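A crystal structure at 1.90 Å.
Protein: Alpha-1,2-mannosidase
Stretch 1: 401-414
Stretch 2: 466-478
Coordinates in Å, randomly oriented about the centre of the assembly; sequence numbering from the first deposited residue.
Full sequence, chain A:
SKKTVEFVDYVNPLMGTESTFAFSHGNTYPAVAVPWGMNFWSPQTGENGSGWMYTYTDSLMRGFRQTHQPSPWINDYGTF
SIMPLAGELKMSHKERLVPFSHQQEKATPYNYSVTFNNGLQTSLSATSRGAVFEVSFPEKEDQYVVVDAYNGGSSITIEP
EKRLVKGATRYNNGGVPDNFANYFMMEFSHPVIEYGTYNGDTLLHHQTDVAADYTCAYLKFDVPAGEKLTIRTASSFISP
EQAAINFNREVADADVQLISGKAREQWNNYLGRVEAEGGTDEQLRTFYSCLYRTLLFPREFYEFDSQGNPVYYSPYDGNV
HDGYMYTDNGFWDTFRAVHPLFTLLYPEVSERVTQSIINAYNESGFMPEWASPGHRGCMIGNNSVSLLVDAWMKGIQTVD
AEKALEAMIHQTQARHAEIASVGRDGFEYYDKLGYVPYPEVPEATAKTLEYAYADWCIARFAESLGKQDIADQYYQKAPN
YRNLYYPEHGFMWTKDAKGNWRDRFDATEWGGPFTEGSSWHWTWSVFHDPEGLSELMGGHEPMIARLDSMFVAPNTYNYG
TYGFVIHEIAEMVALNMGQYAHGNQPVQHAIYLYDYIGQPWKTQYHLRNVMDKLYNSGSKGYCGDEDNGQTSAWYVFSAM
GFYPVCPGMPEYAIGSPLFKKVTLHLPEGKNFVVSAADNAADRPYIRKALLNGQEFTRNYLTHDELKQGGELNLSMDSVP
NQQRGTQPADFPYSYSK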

# COMPACT_ATOMS: atom_id res chain seq x y z
N ALA A 401 49.94 15.07 -1.27
CA ALA A 401 48.85 16.03 -1.18
C ALA A 401 48.53 16.68 -2.53
O ALA A 401 47.36 16.78 -2.91
CB ALA A 401 49.18 17.12 -0.14
N GLU A 402 49.56 17.15 -3.23
CA GLU A 402 49.34 17.87 -4.48
C GLU A 402 48.81 16.97 -5.57
O GLU A 402 47.95 17.39 -6.36
CB GLU A 402 50.64 18.54 -4.95
CG GLU A 402 51.16 19.59 -4.00
CD GLU A 402 50.65 20.96 -4.34
OE1 GLU A 402 49.64 21.06 -5.08
OE2 GLU A 402 51.27 21.95 -3.87
N LYS A 403 49.34 15.76 -5.65
CA LYS A 403 48.87 14.78 -6.63
C LYS A 403 47.43 14.39 -6.33
O LYS A 403 46.59 14.28 -7.23
CB LYS A 403 49.78 13.54 -6.64
CG LYS A 403 49.22 12.33 -7.40
CD LYS A 403 49.13 12.59 -8.92
CE LYS A 403 50.43 12.27 -9.63
NZ LYS A 403 50.48 12.93 -10.97
N ALA A 404 47.13 14.17 -5.04
CA ALA A 404 45.75 13.82 -4.67
C ALA A 404 44.79 14.96 -5.02
O ALA A 404 43.72 14.72 -5.57
CB ALA A 404 45.65 13.46 -3.17
N LEU A 405 45.18 16.20 -4.72
CA LEU A 405 44.31 17.32 -5.05
C LEU A 405 44.04 17.41 -6.56
O LEU A 405 42.93 17.72 -7.00
CB LEU A 405 44.91 18.64 -4.56
CG LEU A 405 44.02 19.87 -4.85
CD1 LEU A 405 42.60 19.70 -4.29
CD2 LEU A 405 44.67 21.14 -4.29
N GLU A 406 45.09 17.17 -7.36
CA GLU A 406 44.99 17.25 -8.82
C GLU A 406 44.00 16.20 -9.31
O GLU A 406 43.13 16.49 -10.15
CB GLU A 406 46.36 17.03 -9.44
CG GLU A 406 46.37 16.75 -10.93
CD GLU A 406 47.72 16.18 -11.40
OE1 GLU A 406 48.71 16.93 -11.38
OE2 GLU A 406 47.78 15.00 -11.80
N ALA A 407 44.12 14.99 -8.78
CA ALA A 407 43.24 13.88 -9.13
C ALA A 407 41.79 14.19 -8.76
O ALA A 407 40.87 13.90 -9.54
CB ALA A 407 43.71 12.59 -8.41
N MET A 408 41.58 14.78 -7.58
CA MET A 408 40.24 15.12 -7.10
C MET A 408 39.59 16.14 -8.00
O MET A 408 38.44 15.99 -8.41
CB MET A 408 40.32 15.71 -5.69
CG MET A 408 40.63 14.71 -4.59
SD MET A 408 40.92 15.64 -3.06
CE MET A 408 41.70 14.33 -2.10
N ILE A 409 40.32 17.22 -8.29
CA ILE A 409 39.80 18.25 -9.15
C ILE A 409 39.48 17.69 -10.54
O ILE A 409 38.44 18.04 -11.13
CB ILE A 409 40.79 19.45 -9.27
CG1 ILE A 409 40.90 20.17 -7.93
CG2 ILE A 409 40.32 20.42 -10.35
CD1 ILE A 409 41.99 21.20 -7.88
N HIS A 410 40.36 16.86 -11.08
CA HIS A 410 40.15 16.30 -12.42
C HIS A 410 38.88 15.43 -12.46
O HIS A 410 38.11 15.45 -13.42
CB HIS A 410 41.37 15.50 -12.89
CG HIS A 410 41.14 14.73 -14.15
ND1 HIS A 410 41.19 15.30 -15.41
CD2 HIS A 410 40.85 13.42 -14.35
CE1 HIS A 410 40.94 14.38 -16.32
NE2 HIS A 410 40.73 13.23 -15.70
N GLN A 411 38.67 14.69 -11.38
CA GLN A 411 37.49 13.84 -11.27
C GLN A 411 36.19 14.66 -11.37
O GLN A 411 35.15 14.14 -11.79
CB GLN A 411 37.54 13.07 -9.94
CG GLN A 411 36.60 11.85 -9.85
CD GLN A 411 37.14 10.64 -10.59
OE1 GLN A 411 38.16 10.71 -11.29
NE2 GLN A 411 36.47 9.50 -10.41
N THR A 412 36.25 15.94 -11.02
CA THR A 412 35.06 16.79 -11.05
C THR A 412 35.02 17.65 -12.30
O THR A 412 34.03 18.35 -12.53
CB THR A 412 35.03 17.76 -9.85
OG1 THR A 412 36.06 18.75 -10.03
CG2 THR A 412 35.26 17.02 -8.53
N GLN A 413 36.09 17.64 -13.09
CA GLN A 413 36.19 18.55 -14.24
C GLN A 413 36.37 17.80 -15.56
O GLN A 413 36.75 18.40 -16.58
CB GLN A 413 37.35 19.52 -14.04
CG GLN A 413 37.13 20.44 -12.85
CD GLN A 413 36.00 21.44 -13.09
OE1 GLN A 413 34.98 21.44 -12.39
NE2 GLN A 413 36.18 22.28 -14.08
N ALA A 414 36.11 16.50 -15.52
CA ALA A 414 36.18 15.66 -16.71
C ALA A 414 35.32 14.41 -16.49
O ALA A 414 34.92 14.10 -15.38
CB ALA A 414 37.62 15.24 -16.99
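Stretch 2 (466-478) GKQDIADQYYQKA

What fills the middle of the contact? Two isoleucines and a leucine do, joined by the ring of Tyr474. Ile470 points toward stretch 1 and reaches two neighbours one helical turn apart: its CD1 lies 4.2 Å from Leu405 CD2, and its CG2 lies 4.3 Å from Ile409 CD1. One turn further along stretch 2, Tyr474 takes up Ile409 again, with CE2 4.3 Å from Ile409 CG1 and OH 3.6 Å from Ile409 CG2.

How do the backbones run past this centre? Stretch 1 is helical from Ala401, and stretch 2 forms a helix from Gln468 onward, with Lys467 at its N-cap position. The two run in nearly the same direction, crossing at 29°, so successive turns meet in order: Lys467, Ile470 and Tyr474 against Leu405 and Ile409. The axes come no closer than 13.3 Å, and the nearest CA atoms, of Ile409 and Tyr474, are 9.6 Å apart. Side chains therefore bridge the gap, burying a modest 350 Å² in all.

What happens where the tyrosine ring ends? Its hydroxyl reaches the C-terminal part of stretch 1, where Thr412 OG1 sits at the ring edge, 3.0 Å from Tyr474 OH. Thr412 OG1 also donates to Ile409 O at 2.7 Å, a bond back to its own helix that helps hold the hydroxyl in place beside the ring.

What closes the other end? Lys467 extends along Leu405, its CD 3.4 Å from Leu405 CD2, so the aliphatic part of the lysine prolongs the apolar centre. Its ammonium group then meets the carboxylate of Glu402 in a salt bridge, with Lys467 NZ 3.0 Å from Glu402 OE2 and a weak hydrogen bond of 3.2 Å from Lys467 NZ to Glu402 OE1.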

# COMPACT_ATOMS: atom_id res chain seq x y z
N GLY A 466 46.26 24.56 3.07
CA GLY A 466 46.53 26.00 3.03
C GLY A 466 46.18 26.59 1.68
O GLY A 466 46.52 27.76 1.39
N LYS A 467 45.53 25.81 0.81
CA LYS A 467 45.12 26.34 -0.49
C LYS A 467 43.73 26.97 -0.44
O LYS A 467 42.75 26.43 -0.98
CB LYS A 467 45.21 25.26 -1.57
CG LYS A 467 46.61 24.68 -1.74
CD LYS A 467 46.56 23.40 -2.59
CE LYS A 467 47.95 22.77 -2.76
NZ LYS A 467 48.89 23.71 -3.45
N GLN A 468 43.65 28.14 0.20
CA GLN A 468 42.37 28.76 0.52
C GLN A 468 41.54 29.20 -0.69
O GLN A 468 40.31 29.13 -0.66
CB GLN A 468 42.58 29.96 1.46
CG GLN A 468 41.30 30.39 2.16
CD GLN A 468 40.76 29.31 3.06
OE1 GLN A 468 41.48 28.79 3.91
NE2 GLN A 468 39.48 28.94 2.87
N ASP A 469 42.20 29.64 -1.76
CA ASP A 469 41.47 30.04 -2.96
C ASP A 469 40.72 28.86 -3.57
O ASP A 469 39.53 28.94 -3.89
CB ASP A 469 42.42 30.64 -4.00
CG ASP A 469 42.84 32.06 -3.67
OD1 ASP A 469 42.10 32.72 -2.89
OD2 ASP A 469 43.89 32.51 -4.17
N ILE A 470 41.42 27.74 -3.72
CA ILE A 470 40.77 26.52 -4.20
C ILE A 470 39.70 26.05 -3.22
O ILE A 470 38.60 25.62 -3.63
CB ILE A 470 41.80 25.41 -4.49
CG1 ILE A 470 42.69 25.83 -5.68
CG2 ILE A 470 41.10 24.07 -4.75
CD1 ILE A 470 43.89 24.91 -5.91
N ALA A 471 39.99 26.12 -1.93
CA ALA A 471 38.97 25.75 -0.92
C ALA A 471 37.70 26.59 -1.08
O ALA A 471 36.59 26.06 -1.12
CB ALA A 471 39.52 25.86 0.50
N ASP A 472 37.85 27.91 -1.18
CA ASP A 472 36.69 28.78 -1.36
C ASP A 472 35.95 28.49 -2.68
O ASP A 472 34.73 28.54 -2.73
CB ASP A 472 37.09 30.27 -1.24
CG ASP A 472 37.67 30.62 0.15
OD1 ASP A 472 37.47 29.85 1.12
OD2 ASP A 472 38.31 31.66 0.27
N GLN A 473 36.67 28.16 -3.74
CA GLN A 473 36.00 27.77 -5.00
C GLN A 473 35.06 26.59 -4.76
O GLN A 473 33.95 26.53 -5.30
CB GLN A 473 37.00 27.37 -6.07
CG GLN A 473 37.71 28.51 -6.76
CD GLN A 473 38.84 28.00 -7.63
OE1 GLN A 473 39.98 28.45 -7.51
NE2 GLN A 473 38.53 27.04 -8.48
N TYR A 474 35.52 25.63 -3.97
CA TYR A 474 34.77 24.41 -3.77
C TYR A 474 33.70 24.54 -2.70
O TYR A 474 32.62 23.95 -2.82
CB TYR A 474 35.70 23.20 -3.55
CG TYR A 474 36.14 22.62 -4.88
CD1 TYR A 474 35.44 21.57 -5.46
CD2 TYR A 474 37.24 23.15 -5.57
CE1 TYR A 474 35.80 21.05 -6.69
CE2 TYR A 474 37.61 22.64 -6.81
CZ TYR A 474 36.87 21.60 -7.36
OH TYR A 474 37.24 21.08 -8.58
N TYR A 475 33.97 25.33 -1.65
CA TYR A 475 32.96 25.62 -0.64
C TYR A 475 31.76 26.31 -1.28
O TYR A 475 30.62 26.13 -0.83
CB TYR A 475 33.55 26.47 0.49
CG TYR A 475 34.29 25.67 1.56
CD1 TYR A 475 33.68 24.58 2.17
CD2 TYR A 475 35.57 26.03 1.97
CE1 TYR A 475 34.33 23.86 3.16
CE2 TYR A 475 36.24 25.31 2.95
CZ TYR A 475 35.61 24.23 3.55
OH TYR A 475 36.25 23.50 4.52
N GLN A 476 32.00 27.07 -2.34
CA GLN A 476 30.89 27.71 -3.06
C GLN A 476 29.93 26.70 -3.67
O GLN A 476 28.78 27.03 -3.94
CB GLN A 476 31.41 28.66 -4.15
N LYS A 477 30.39 25.46 -3.88
CA LYS A 477 29.51 24.45 -4.48
C LYS A 477 28.86 23.53 -3.43
O LYS A 477 27.87 22.84 -3.72
CB LYS A 477 30.29 23.61 -5.50
CG LYS A 477 31.04 24.43 -6.56
CD LYS A 477 31.89 23.48 -7.42
CE LYS A 477 32.91 24.22 -8.29
NZ LYS A 477 33.40 23.35 -9.39
N ALA A 478 29.41 23.53 -2.22
CA ALA A 478 28.91 22.69 -1.14
C ALA A 478 27.41 22.85 -0.90
O ALA A 478 26.73 21.87 -0.59
CB ALA A 478 29.70 22.96 0.17